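Local coordinates for protein putative tagatose-6-phosphate ketose/aldose isomerase (Escherichia coli, PDB 3C3J) that is of unknown function but belongs to the SIS-domain proteins, with two such alpha/beta domains in each chain of a two-chain assembly, at residues T88-M96 against E118-F129; L106-N115 against H135-L146. All coordinates share one frame; numbering follows the deposited sequence.

Contact 1 of 2, residues T88-M96 against E118-F129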
loop_
_atom_site.group_PDB
_atom_site.type_symbol
_atom_site.label_atom_id
_atom_site.label_comp_id
_atom_site.label_asym_id
_atom_site.label_seq_id
_atom_site.Cartn_x
_atom_site.Cartn_y
_atom_site.Cartn_z
ATOM N N THR A 88 -1.468 11.347 -5.057
ATOM C CA THR A 88 -2.278 12.544 -5.208
ATOM C C THR A 88 -3.719 12.280 -4.839
ATOM O O THR A 88 -4.398 13.187 -4.366
ATOM C CB THR A 88 -2.240 13.150 -6.616
ATOM O OG1 THR A 88 -2.692 12.182 -7.569
ATOM C CG2 THR A 88 -0.816 13.609 -6.944
ATOM N N THR A 89 -4.182 11.054 -5.055
ATOM C CA THR A 89 -5.550 10.693 -4.730
ATOM C C THR A 89 -5.804 10.792 -3.213
ATOM O O THR A 89 -6.893 11.202 -2.803
ATOM C CB THR A 89 -5.883 9.287 -5.318
ATOM O OG1 THR A 89 -4.802 8.385 -5.051
ATOM C CG2 THR A 89 -6.079 9.374 -6.850
ATOM N N ASP A 90 -4.804 10.499 -2.380
ATOM C CA ASP A 90 -4.931 10.702 -0.916
ATOM C C ASP A 90 -4.775 12.161 -0.479
ATOM O O ASP A 90 -5.460 12.604 0.460
ATOM C CB ASP A 90 -3.913 9.858 -0.134
ATOM C CG ASP A 90 -4.185 8.370 -0.229
ATOM O OD1 ASP A 90 -5.339 7.975 -0.508
ATOM O OD2 ASP A 90 -3.233 7.575 -0.023
ATOM N N LEU A 91 -3.885 12.902 -1.133
ATOM C CA LEU A 91 -3.733 14.335 -0.858
ATOM C C LEU A 91 -5.018 15.078 -1.130
ATOM O O LEU A 91 -5.414 15.935 -0.336
ATOM C CB LEU A 91 -2.583 14.949 -1.665
ATOM C CG LEU A 91 -1.162 14.539 -1.258
ATOM C CD1 LEU A 91 -0.076 15.301 -2.107
ATOM C CD2 LEU A 91 -0.960 14.693 0.249
ATOM N N VAL A 92 -5.711 14.722 -2.210
ATOM C CA VAL A 92 -6.901 15.451 -2.622
ATOM C C VAL A 92 -8.101 15.150 -1.701
ATOM O O VAL A 92 -8.869 16.053 -1.376
ATOM C CB VAL A 92 -7.261 15.189 -4.112
ATOM C CG1 VAL A 92 -8.619 15.779 -4.443
ATOM C CG2 VAL A 92 -6.205 15.764 -5.050
ATOM N N THR A 93 -8.245 13.905 -1.248
ATOM C CA THR A 93 -9.393 13.519 -0.404
ATOM C C THR A 93 -9.178 13.781 1.085
ATOM O O THR A 93 -10.108 14.102 1.775
ATOM C CB THR A 93 -9.802 12.038 -0.573
ATOM O OG1 THR A 93 -8.727 11.193 -0.145
ATOM C CG2 THR A 93 -10.236 11.721 -2.038
ATOM N N ASN A 94 -7.939 13.673 1.551
ATOM C CA ASN A 94 -7.594 13.784 2.972
ATOM C C ASN A 94 -6.347 14.674 3.200
ATOM O O ASN A 94 -5.420 14.266 3.904
ATOM C CB ASN A 94 -7.330 12.377 3.555
ATOM C CG ASN A 94 -8.582 11.516 3.642
ATOM O OD1 ASN A 94 -9.157 11.305 4.736
ATOM N ND2 ASN A 94 -9.012 11.008 2.513
ATOM N N PRO A 95 -6.339 15.911 2.667
ATOM C CA PRO A 95 -5.129 16.745 2.756
ATOM C C PRO A 95 -4.642 16.963 4.181
ATOM O O PRO A 95 -3.437 16.996 4.416
ATOM C CB PRO A 95 -5.568 18.093 2.173
ATOM C CG PRO A 95 -7.046 18.087 2.197
ATOM C CD PRO A 95 -7.443 16.636 2.022
HETATM N N MSE A 96 -5.582 17.095 5.117
HETATM C CA MSE A 96 -5.242 17.346 6.523
HETATM C C MSE A 96 -4.455 16.208 7.170
HETATM O O MSE A 96 -3.747 16.422 8.153
HETATM C CB MSE A 96 -6.518 17.638 7.336
HETATM C CG MSE A 96 -7.556 16.485 7.403
HETATM SE SE MSE A 96 -8.667 16.069 5.754
HETATM C CE MSE A 96 -9.464 14.320 6.372
ATOM N N GLU A 118 -6.431 15.849 -10.236
ATOM C CA GLU A 118 -5.814 15.565 -8.942
ATOM C C GLU A 118 -4.407 16.124 -8.837
ATOM O O GLU A 118 -3.992 16.534 -7.751
ATOM C CB GLU A 118 -5.790 14.070 -8.663
ATOM C CG GLU A 118 -7.170 13.481 -8.669
ATOM C CD GLU A 118 -7.455 12.691 -9.924
ATOM O OE1 GLU A 118 -7.167 13.146 -11.084
ATOM O OE2 GLU A 118 -7.983 11.597 -9.712
ATOM N N SER A 119 -3.670 16.135 -9.946
ATOM C CA SER A 119 -2.303 16.691 -9.928
ATOM C C SER A 119 -2.324 18.180 -9.557
ATOM O O SER A 119 -1.589 18.628 -8.662
ATOM C CB SER A 119 -1.598 16.480 -11.286
ATOM O OG SER A 119 -1.359 15.086 -11.498
ATOM N N VAL A 120 -3.173 18.936 -10.232
ATOM C CA VAL A 120 -3.293 20.367 -9.998
ATOM C C VAL A 120 -3.889 20.648 -8.621
ATOM O O VAL A 120 -3.420 21.519 -7.891
ATOM C CB VAL A 120 -4.142 21.029 -11.121
ATOM C CG1 VAL A 120 -4.296 22.515 -10.858
ATOM C CG2 VAL A 120 -3.476 20.787 -12.507
ATOM N N ALA A 121 -4.905 19.885 -8.259
ATOM C CA ALA A 121 -5.528 19.995 -6.941
ATOM C C ALA A 121 -4.531 19.716 -5.809
ATOM O O ALA A 121 -4.533 20.437 -4.834
ATOM C CB ALA A 121 -6.734 19.081 -6.852
ATOM N N ALA A 122 -3.667 18.704 -5.958
ATOM C CA ALA A 122 -2.663 18.414 -4.925
ATOM C C ALA A 122 -1.666 19.578 -4.725
ATOM O O ALA A 122 -1.305 19.926 -3.584
ATOM C CB ALA A 122 -1.940 17.090 -5.223
ATOM N N VAL A 123 -1.248 20.191 -5.824
ATOM C CA VAL A 123 -0.369 21.351 -5.784
ATOM C C VAL A 123 -1.038 22.507 -5.002
ATOM O O VAL A 123 -0.422 23.108 -4.107
ATOM C CB VAL A 123 0.067 21.784 -7.223
ATOM C CG1 VAL A 123 0.745 23.175 -7.226
ATOM C CG2 VAL A 123 1.027 20.745 -7.839
ATOM N N GLU A 124 -2.289 22.791 -5.339
ATOM C CA GLU A 124 -3.036 23.900 -4.728
ATOM C C GLU A 124 -3.243 23.651 -3.240
ATOM O O GLU A 124 -3.093 24.557 -2.421
ATOM C CB GLU A 124 -4.407 24.073 -5.418
ATOM C CG GLU A 124 -4.346 24.540 -6.908
ATOM C CD GLU A 124 -5.730 24.478 -7.642
ATOM O OE1 GLU A 124 -6.666 23.778 -7.156
ATOM O OE2 GLU A 124 -5.889 25.101 -8.727
ATOM N N LEU A 125 -3.583 22.404 -2.896
ATOM C CA LEU A 125 -3.796 22.030 -1.506
ATOM C C LEU A 125 -2.505 22.144 -0.682
ATOM O O LEU A 125 -2.527 22.677 0.437
ATOM C CB LEU A 125 -4.396 20.632 -1.454
ATOM C CG LEU A 125 -5.899 20.505 -1.742
ATOM C CD1 LEU A 125 -6.238 19.013 -2.023
ATOM C CD2 LEU A 125 -6.716 21.048 -0.556
ATOM N N ALA A 126 -1.380 21.732 -1.270
ATOM C CA ALA A 126 -0.093 21.815 -0.596
ATOM C C ALA A 126 0.238 23.290 -0.326
ATOM O O ALA A 126 0.609 23.649 0.804
ATOM C CB ALA A 126 1.002 21.123 -1.398
ATOM N N ASN A 127 0.017 24.147 -1.323
ATOM C CA ASN A 127 0.208 25.594 -1.149
ATOM C C ASN A 127 -0.729 26.196 -0.084
ATOM O O ASN A 127 -0.304 27.018 0.728
ATOM C CB ASN A 127 -0.011 26.349 -2.461
ATOM C CG ASN A 127 1.123 26.190 -3.440
ATOM O OD1 ASN A 127 2.288 26.017 -3.064
ATOM N ND2 ASN A 127 0.789 26.282 -4.720
ATOM N N GLN A 128 -1.989 25.775 -0.086
ATOM C CA GLN A 128 -2.966 26.220 0.911
ATOM C C GLN A 128 -2.600 25.787 2.334
ATOM O O GLN A 128 -2.712 26.588 3.275
ATOM C CB GLN A 128 -4.348 25.669 0.587
ATOM C CG GLN A 128 -5.146 26.419 -0.434
ATOM C CD GLN A 128 -6.534 25.769 -0.587
ATOM O OE1 GLN A 128 -7.535 26.202 0.020
ATOM N NE2 GLN A 128 -6.577 24.702 -1.332
ATOM N N PHE A 129 -2.191 24.526 2.490
ATOM C CA PHE A 129 -1.921 23.956 3.819
ATOM C C PHE A 129 -0.543 24.312 4.407
ATOM O O PHE A 129 -0.419 24.475 5.617
ATOM C CB PHE A 129 -2.064 22.429 3.814
ATOM C CG PHE A 129 -3.469 21.946 4.036
ATOM C CD1 PHE A 129 -4.423 22.084 3.066
ATOM C CD2 PHE A 129 -3.832 21.336 5.236
ATOM C CE1 PHE A 129 -5.731 21.642 3.301
ATOM C CE2 PHE A 129 -5.122 20.914 5.461
ATOM C CZ PHE A 129 -6.060 21.051 4.494
HETATM O O HOH W 1 -2.507 13.007 -10.167
#

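Contact 2 of 2, residues L106-N115 against H135-L146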
loop_
_atom_site.group_PDB
_atom_site.type_symbol
_atom_site.label_atom_id
_atom_site.label_comp_id
_atom_site.label_asym_id
_atom_site.label_seq_id
_atom_site.Cartn_x
_atom_site.Cartn_y
_atom_site.Cartn_z
ATOM N N LEU A 106 8.678 20.198 0.175
ATOM C CA LEU A 106 9.011 20.152 -1.228
ATOM C C LEU A 106 8.131 19.052 -1.813
ATOM O O LEU A 106 8.263 17.885 -1.430
ATOM C CB LEU A 106 10.486 19.814 -1.448
ATOM C CG LEU A 106 10.911 19.599 -2.912
ATOM C CD1 LEU A 106 10.551 20.813 -3.805
ATOM C CD2 LEU A 106 12.410 19.217 -3.033
ATOM N N LEU A 107 7.239 19.427 -2.706
ATOM C CA LEU A 107 6.318 18.475 -3.336
ATOM C C LEU A 107 6.824 18.125 -4.722
ATOM O O LEU A 107 6.940 19.006 -5.595
ATOM C CB LEU A 107 4.895 19.043 -3.429
ATOM C CG LEU A 107 3.797 18.071 -3.857
ATOM C CD1 LEU A 107 3.633 16.929 -2.814
ATOM C CD2 LEU A 107 2.473 18.819 -4.106
ATOM N N ILE A 108 7.132 16.842 -4.915
ATOM C CA ILE A 108 7.570 16.335 -6.213
ATOM C C ILE A 108 6.343 15.715 -6.900
ATOM O O ILE A 108 5.830 14.686 -6.465
ATOM C CB ILE A 108 8.702 15.323 -6.064
ATOM C CG1 ILE A 108 9.882 15.965 -5.327
ATOM C CG2 ILE A 108 9.163 14.820 -7.453
ATOM C CD1 ILE A 108 10.763 14.954 -4.682
ATOM N N SER A 109 5.823 16.398 -7.912
ATOM C CA SER A 109 4.552 16.010 -8.538
ATOM C C SER A 109 4.867 15.332 -9.866
ATOM O O SER A 109 5.430 15.953 -10.752
ATOM C CB SER A 109 3.671 17.246 -8.785
ATOM O OG SER A 109 3.099 17.777 -7.584
ATOM N N PHE A 110 4.505 14.058 -9.997
ATOM C CA PHE A 110 4.588 13.328 -11.251
ATOM C C PHE A 110 3.277 13.410 -12.023
ATOM O O PHE A 110 2.212 13.168 -11.476
ATOM C CB PHE A 110 4.908 11.860 -10.960
ATOM C CG PHE A 110 6.214 11.655 -10.284
ATOM C CD1 PHE A 110 7.396 11.838 -10.974
ATOM C CD2 PHE A 110 6.276 11.272 -8.946
ATOM C CE1 PHE A 110 8.616 11.643 -10.363
ATOM C CE2 PHE A 110 7.518 11.080 -8.314
ATOM C CZ PHE A 110 8.682 11.270 -9.023
ATOM N N GLY A 111 3.349 13.732 -13.304
ATOM C CA GLY A 111 2.159 13.665 -14.171
ATOM C C GLY A 111 2.554 13.604 -15.629
ATOM O O GLY A 111 3.325 14.445 -16.112
ATOM N N ARG A 112 2.060 12.596 -16.327
ATOM C CA ARG A 112 2.297 12.455 -17.755
ATOM C C ARG A 112 1.734 13.673 -18.506
ATOM O O ARG A 112 2.483 14.392 -19.160
ATOM C CB ARG A 112 1.703 11.139 -18.265
ATOM C CG ARG A 112 1.736 11.023 -19.791
ATOM C CD ARG A 112 1.100 9.785 -20.343
ATOM N NE ARG A 112 -0.143 9.359 -19.705
ATOM C CZ ARG A 112 -0.857 8.307 -20.111
ATOM N NH1 ARG A 112 -0.515 7.635 -21.202
ATOM N NH2 ARG A 112 -1.944 7.943 -19.448
ATOM N N SER A 113 0.444 13.942 -18.365
ATOM C CA SER A 113 -0.182 15.089 -19.040
ATOM C C SER A 113 0.006 16.412 -18.324
ATOM O O SER A 113 -0.047 17.459 -18.950
ATOM C CB SER A 113 -1.685 14.850 -19.216
ATOM O OG SER A 113 -2.399 15.012 -17.991
ATOM N N GLY A 114 0.184 16.361 -16.999
ATOM C CA GLY A 114 0.276 17.554 -16.169
ATOM C C GLY A 114 -1.078 18.216 -15.975
ATOM O O GLY A 114 -1.176 19.282 -15.368
ATOM N N ASN A 115 -2.116 17.553 -16.475
ATOM C CA ASN A 115 -3.460 18.091 -16.502
ATOM C C ASN A 115 -4.478 17.279 -15.668
ATOM O O ASN A 115 -5.643 17.676 -15.562
ATOM C CB ASN A 115 -3.957 18.152 -17.954
ATOM C CG ASN A 115 -3.300 19.240 -18.781
ATOM O OD1 ASN A 115 -3.106 19.052 -19.987
ATOM N ND2 ASN A 115 -2.966 20.377 -18.166
ATOM N N HIS A 135 7.876 23.341 -4.998
ATOM C CA HIS A 135 7.416 22.338 -5.985
ATOM C C HIS A 135 8.481 22.005 -7.004
ATOM O O HIS A 135 9.165 22.916 -7.524
ATOM C CB HIS A 135 6.187 22.854 -6.724
ATOM C CG HIS A 135 5.006 23.038 -5.845
ATOM N ND1 HIS A 135 4.685 24.252 -5.276
ATOM C CD2 HIS A 135 4.103 22.149 -5.378
ATOM C CE1 HIS A 135 3.610 24.099 -4.526
ATOM N NE2 HIS A 135 3.239 22.834 -4.568
ATOM N N LEU A 136 8.601 20.708 -7.303
ATOM C CA LEU A 136 9.375 20.197 -8.418
ATOM C C LEU A 136 8.502 19.220 -9.211
ATOM O O LEU A 136 8.564 18.017 -9.012
ATOM C CB LEU A 136 10.637 19.497 -7.930
ATOM C CG LEU A 136 11.683 19.149 -9.023
ATOM C CD1 LEU A 136 12.679 20.268 -9.137
ATOM C CD2 LEU A 136 12.384 17.829 -8.708
ATOM N N PRO A 137 7.655 19.743 -10.103
ATOM C CA PRO A 137 6.952 18.821 -10.988
ATOM C C PRO A 137 7.884 18.130 -11.980
ATOM O O PRO A 137 8.818 18.749 -12.508
ATOM C CB PRO A 137 5.942 19.708 -11.711
ATOM C CG PRO A 137 6.000 21.029 -10.996
ATOM C CD PRO A 137 7.303 21.145 -10.360
ATOM N N ILE A 138 7.638 16.841 -12.191
ATOM C CA ILE A 138 8.359 16.041 -13.182
ATOM C C ILE A 138 7.264 15.527 -14.098
ATOM O O ILE A 138 6.416 14.707 -13.691
ATOM C CB ILE A 138 9.169 14.909 -12.517
ATOM C CG1 ILE A 138 10.199 15.514 -11.558
ATOM C CG2 ILE A 138 9.850 14.014 -13.565
ATOM C CD1 ILE A 138 11.116 14.498 -10.773
ATOM N N THR A 139 7.264 16.029 -15.324
ATOM C CA THR A 139 6.111 15.912 -16.210
ATOM C C THR A 139 6.504 15.761 -17.698
ATOM O O THR A 139 7.570 16.200 -18.122
ATOM C CB THR A 139 5.155 17.137 -15.981
ATOM O OG1 THR A 139 3.967 17.004 -16.765
ATOM C CG2 THR A 139 5.853 18.468 -16.310
ATOM N N CYS A 140 5.615 15.142 -18.472
ATOM C CA CYS A 140 5.873 14.844 -19.886
ATOM C C CYS A 140 5.199 15.794 -20.885
ATOM O O CYS A 140 5.363 15.612 -22.089
ATOM C CB CYS A 140 5.493 13.377 -20.197
ATOM S SG CYS A 140 6.275 12.164 -19.075
ATOM N N ASN A 141 4.517 16.838 -20.405
ATOM C CA ASN A 141 3.758 17.754 -21.252
ATOM C C ASN A 141 4.105 19.214 -20.970
ATOM O O ASN A 141 3.763 19.772 -19.922
ATOM C CB ASN A 141 2.250 17.504 -21.042
ATOM C CG ASN A 141 1.361 18.306 -21.979
ATOM O OD1 ASN A 141 1.802 18.785 -23.020
ATOM N ND2 ASN A 141 0.073 18.403 -21.635
ATOM N N GLU A 142 4.798 19.844 -21.910
ATOM C CA GLU A 142 5.224 21.233 -21.762
ATOM C C GLU A 142 4.026 22.203 -21.568
ATOM O O GLU A 142 4.120 23.214 -20.858
ATOM C CB GLU A 142 6.065 21.638 -22.991
ATOM C CG GLU A 142 6.423 23.115 -23.048
ATOM C CD GLU A 142 5.297 24.000 -23.597
ATOM O OE1 GLU A 142 4.284 23.496 -24.148
ATOM O OE2 GLU A 142 5.424 25.211 -23.464
ATOM N N ALA A 143 2.908 21.861 -22.185
ATOM C CA ALA A 143 1.719 22.712 -22.165
ATOM C C ALA A 143 0.779 22.400 -20.978
ATOM O O ALA A 143 -0.217 23.091 -20.796
ATOM C CB ALA A 143 0.972 22.576 -23.476
ATOM N N GLY A 144 1.092 21.379 -20.177
ATOM C CA GLY A 144 0.252 21.022 -19.043
ATOM C C GLY A 144 0.355 22.000 -17.906
ATOM O O GLY A 144 1.336 22.702 -17.760
ATOM N N ALA A 145 -0.691 22.025 -17.089
ATOM C CA ALA A 145 -0.798 22.845 -15.893
ATOM C C ALA A 145 0.379 22.676 -14.940
ATOM O O ALA A 145 0.936 23.671 -14.490
ATOM C CB ALA A 145 -2.105 22.507 -15.185
ATOM N N LEU A 146 0.796 21.433 -14.661
ATOM C CA LEU A 146 1.927 21.224 -13.760
ATOM C C LEU A 146 3.141 22.013 -14.218
ATOM O O LEU A 146 3.768 22.737 -13.421
ATOM C CB LEU A 146 2.317 19.734 -13.645
ATOM C CG LEU A 146 1.573 18.800 -12.708
ATOM C CD1 LEU A 146 2.207 17.355 -12.761
ATOM C CD2 LEU A 146 1.493 19.363 -11.287
#

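Contact 1 of 2, residues T88-M96 against E118-F129
Two helices of the first SIS domain, 88-93 and 117-129, pack here on the same side of its parallel sheet; the axes of segments 88-93 and 118-129 come within 8.8 Å, with 53° between their directions. Small residues permit this approach: Val-92 lies against Ala-121 and Ala-122, its CG2 branch 3.8 Å from Ala-121 CB. Anti to its own carbonyl carbon, beside the backbone N, the same methyl is directed at helix 117-129 and also meets Glu-118 O. Ala-122 CB receives the methyl CG2 of Thr-88 and CD1 of Leu-91. Leu-125 divides its branches, CD1 resting on the backbone at Leu-91 O (3.6 Å) and Val-92 CA, CD2 facing the Pro-95 ring. Beyond it, Pro-95 sets CB over one face of Phe-129, a CH-pi contact 4.1 Å from the ring centroid and 27° off its normal. One water joins the polar end, 2.7 Å from both Thr-88 OG1 and Ser-119 OG. Carboxylate oxygen OE1 of Glu-118 is hydrogen-bonded to Ser-116 OG. Trp-382 meets the Phe-129 ring, Tyr-287 of the second subunit hydrogen-bonds Val-92 O, and Leu-91 and Ala-126 reach Leu-107 of strand 105-111.

Contact 2 of 2, residues L106-N115 against H135-L146
Leu-107 O accepts from Leu-136 N at 2.9 Å, one of the backbone bonds that tie strand 105-111 to strand 133-139. Ser-109 O takes Ile-138 N at 2.8 Å, and Gly-111 N gives to Ile-138 O; between the first two, Ser-109 N reaches Leu-136 O only weakly. Pro-137 fits because its missing N-H costs this pairing nothing: the donors toward strand 105-111 are its neighbours, Leu-136 and Ile-138. On one face Ile-138 lies alongside Phe-110 and Ile-108, its CD1 3.8 Å from Phe-110 CE1, while on the other the imidazole of His-135 is packed against Leu-107.

The strands are neighbours in the parallel sheet of an SIS domain, joined through helix 117-129 in a beta-alpha-beta crossover, and at and beyond their C-terminal ends the polar groups are met by turns and side chains. Gly-111 O is gripped by Thr-139 OG1 at 2.7 Å; with OG1 anti to the backbone N (chi1 -176°), the hydroxyl faces that carbonyl. Cys-140 N adds weak bonds to Gly-111 O and Arg-112 O. Asn-141 ND2 gives to Ser-113 O at 2.8 Å, lying in the carbonyl plane on a lone pair, with the oxygen close to the amide plane. Ser-113 OG accepts from Asn-115 N at 3.0 Å, an ST turn. Gly-114 O is taken on a lone pair by Leu-146 N, in the first turn of helix 145-151. Glycine suits position 114, where phi is positive and Thr-139 OG1 and Leu-146 CB press close; Gly-111 likewise leaves space for Leu-146 CD1, 3.8 Å from Gly-111 N. The guanidinium of Arg-112 turns to Gly-169 O, with weaker bonds to Asp-167 O and Phe-170 O.

Helix 117-129 connects the two contacts: its residues 118-129 form half of contact 1, and it is the crossover between the strands paired in contact 2. Its Val-123 packs on Ser-109 and His-135, and Val-120 on Ala-145, while the side holding Ala-122 and Leu-125 turns to helix 88-93. Both contacts are mostly buried, their centres about 14 Å apart. Contact 1 has no direct hydrogen bond between its segments and relies on apolar packing plus a shared water; contact 2 is built on backbone and side-chain hydrogen bonds. The second subunit lies against contact 1, whereas contact 2 is touched by no other chain of the assembly.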